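Local atomic coordinates of cyanophycinase-like exopeptidase (actinobacterium SCGC AAA027-L06, PDB entry 6NQC), a protein that probably hydrolyses peptide bonds as a serine exopeptidase of family S51, the family that includes cyanophycinases. Residues Q250-A253 with G254-I257. Sequence-based numbering, arbitrary orientation.
Sequences QLTA and GESI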
ATOM      1  N   GLN A 250     -12.398 -12.261  12.696  1.00 20.16           N
ATOM      2  CA  GLN A 250     -12.862 -11.376  11.628  1.00 18.74           C
ATOM      3  C   GLN A 250     -13.258 -10.054  12.254  1.00 23.28           C
ATOM      4  O   GLN A 250     -13.939 -10.020  13.288  1.00 26.78           O
ATOM      5  CB  GLN A 250     -14.015 -11.985  10.826  1.00 24.35           C
ATOM      6  CG  GLN A 250     -13.676 -13.348  10.168  1.00 40.76           C
ATOM      7  CD  GLN A 250     -13.637 -14.502  11.194  1.00 56.49           C
ATOM      8  OE1 GLN A 250     -14.573 -14.670  11.992  1.00 54.51           O
ATOM      9  NE2 GLN A 250     -12.546 -15.301  11.177  1.00 54.65           N
ATOM     10  N   LEU A 251     -12.779  -8.966  11.672  1.00 21.50           N
ATOM     11  CA  LEU A 251     -13.000  -7.620  12.143  1.00 21.31           C
ATOM     12  C   LEU A 251     -13.681  -6.797  11.064  1.00 23.55           C
ATOM     13  O   LEU A 251     -13.326  -6.883   9.880  1.00 20.37           O
ATOM     14  CB  LEU A 251     -11.667  -6.944  12.512  1.00 16.82           C
ATOM     15  CG  LEU A 251     -10.870  -7.656  13.600  1.00 22.69           C
ATOM     16  CD1 LEU A 251      -9.977  -8.725  13.027  1.00 29.33           C
ATOM     17  CD2 LEU A 251     -10.029  -6.681  14.391  1.00 30.37           C
ATOM     18  N   THR A 252     -14.618  -5.950  11.497  1.00 25.24           N
ATOM     19  CA  THR A 252     -15.297  -5.017  10.618  1.00 23.38           C
ATOM     20  C   THR A 252     -14.900  -3.595  10.956  1.00 20.05           C
ATOM     21  O   THR A 252     -14.149  -3.337  11.926  1.00 24.92           O
ATOM     22  CB  THR A 252     -16.824  -5.183  10.726  1.00 29.78           C
ATOM     23  OG1 THR A 252     -17.242  -4.923  12.078  1.00 26.28           O
ATOM     24  CG2 THR A 252     -17.220  -6.589  10.307  1.00 35.70           C
ATOM     25  N   ALA A 253     -15.474  -2.665  10.181  1.00 23.37           N
ATOM     26  CA  ALA A 253     -15.196  -1.245  10.304  1.00 24.60           C
ATOM     27  C   ALA A 253     -15.381  -0.769  11.741  1.00 24.47           C
ATOM     28  O   ALA A 253     -16.392  -1.045  12.393  1.00 26.36           O
ATOM     29  CB  ALA A 253     -16.114  -0.438   9.366  1.00 30.92           C
ATOM     30  N   GLY A 254     -14.374  -0.039  12.235  1.00 22.88           N
ATOM     31  CA  GLY A 254     -14.389   0.502  13.543  1.00 31.92           C
ATOM     32  C   GLY A 254     -13.560  -0.286  14.541  1.00 28.49           C
ATOM     33  O   GLY A 254     -13.067   0.291  15.510  1.00 30.92           O
ATOM     34  N   GLU A 255     -13.383  -1.585  14.311  1.00 20.57           N
ATOM     35  CA  GLU A 255     -12.663  -2.430  15.247  1.00 22.23           C
ATOM     36  C   GLU A 255     -11.157  -2.198  15.141  1.00 27.10           C
ATOM     37  O   GLU A 255     -10.633  -1.752  14.115  1.00 23.45           O
ATOM     38  CB  GLU A 255     -12.981  -3.904  15.001  1.00 24.26           C
ATOM     39  CG  GLU A 255     -14.442  -4.255  15.182  1.00 27.68           C
ATOM     40  CD  GLU A 255     -14.683  -5.749  15.206  1.00 29.15           C
ATOM     41  OE1 GLU A 255     -15.283  -6.255  14.229  1.00 29.88           O
ATOM     42  OE2 GLU A 255     -14.280  -6.408  16.213  1.00 35.45           O
ATOM     43  N   SER A 256     -10.469  -2.512  16.234  1.00 29.39           N
ATOM     44  CA  SER A 256      -9.042  -2.278  16.393  1.00 27.38           C
ATOM     45  C   SER A 256      -8.366  -3.580  16.780  1.00 27.81           C
ATOM     46  O   SER A 256      -9.004  -4.444  17.368  1.00 25.62           O
ATOM     47  CB  SER A 256      -8.765  -1.230  17.486  1.00 27.61           C
ATOM     48  OG  SER A 256      -9.001   0.081  17.004  1.00 37.84           O
ATOM     49  N   ILE A 257      -7.075  -3.694  16.458  1.00 27.23           N
ATOM     50  CA  ILE A 257      -6.241  -4.816  16.874  1.00 26.23           C
ATOM     51  C   ILE A 257      -4.782  -4.370  16.893  1.00 25.16           C
ATOM     52  O   ILE A 257      -4.361  -3.536  16.091  1.00 22.10           O
ATOM     53  CB  ILE A 257      -6.454  -6.029  15.926  1.00 25.25           C
ATOM     54  CG1 ILE A 257      -5.776  -7.270  16.494  1.00 30.74           C
ATOM     55  CG2 ILE A 257      -5.943  -5.690  14.525  1.00 24.69           C
ATOM     56  CD1 ILE A 257      -6.229  -8.552  15.832  1.00 27.59           C
TER
HETATM   57  O   HOH W   1     -13.816  -9.012  16.062  1.00 34.44           O
HETATM   58  O   HOH W   2     -16.261  -8.747  14.201  1.00 39.51           O
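E255 folds its carboxylate back over the chain it has just left, and one oxygen, OE1, accepts two hydrogen bonds from T252. The backbone bond, T252 N to E255 OE1 at 2.8 Å, is nearly straight (171°) but reaches the oxygen from above the carboxylate plane. The hydroxyl comes closer to that plane, on the anti side, with T252 OG1 3.2 Å from E255 OE1. The reach depends on E255 CG lying beside its own backbone N (chi1 -61°), with the chain extended beyond. Two waters join the same carboxylate to Q250 O, one through each oxygen. The same two residues, T252 and E255, end a type II beta turn, closed by E255 N to T252 O at 3.1 Å; G254 sits where a side chain would strike the preceding carbonyl. An alanine here in place of E255 would probably leave T252 N and OG1 without their shared acceptor and the two waters without their bridge to Q250 O. Alongside, L251 CD2 packs 3.9 Å from I257 CB, the two side chains crossing at about a right angle. The turn thus links edge strands of two sheets: L251 is backbone hydrogen-bonded to V240 of strand 240-244, and I257 to W232 of strand 232-236.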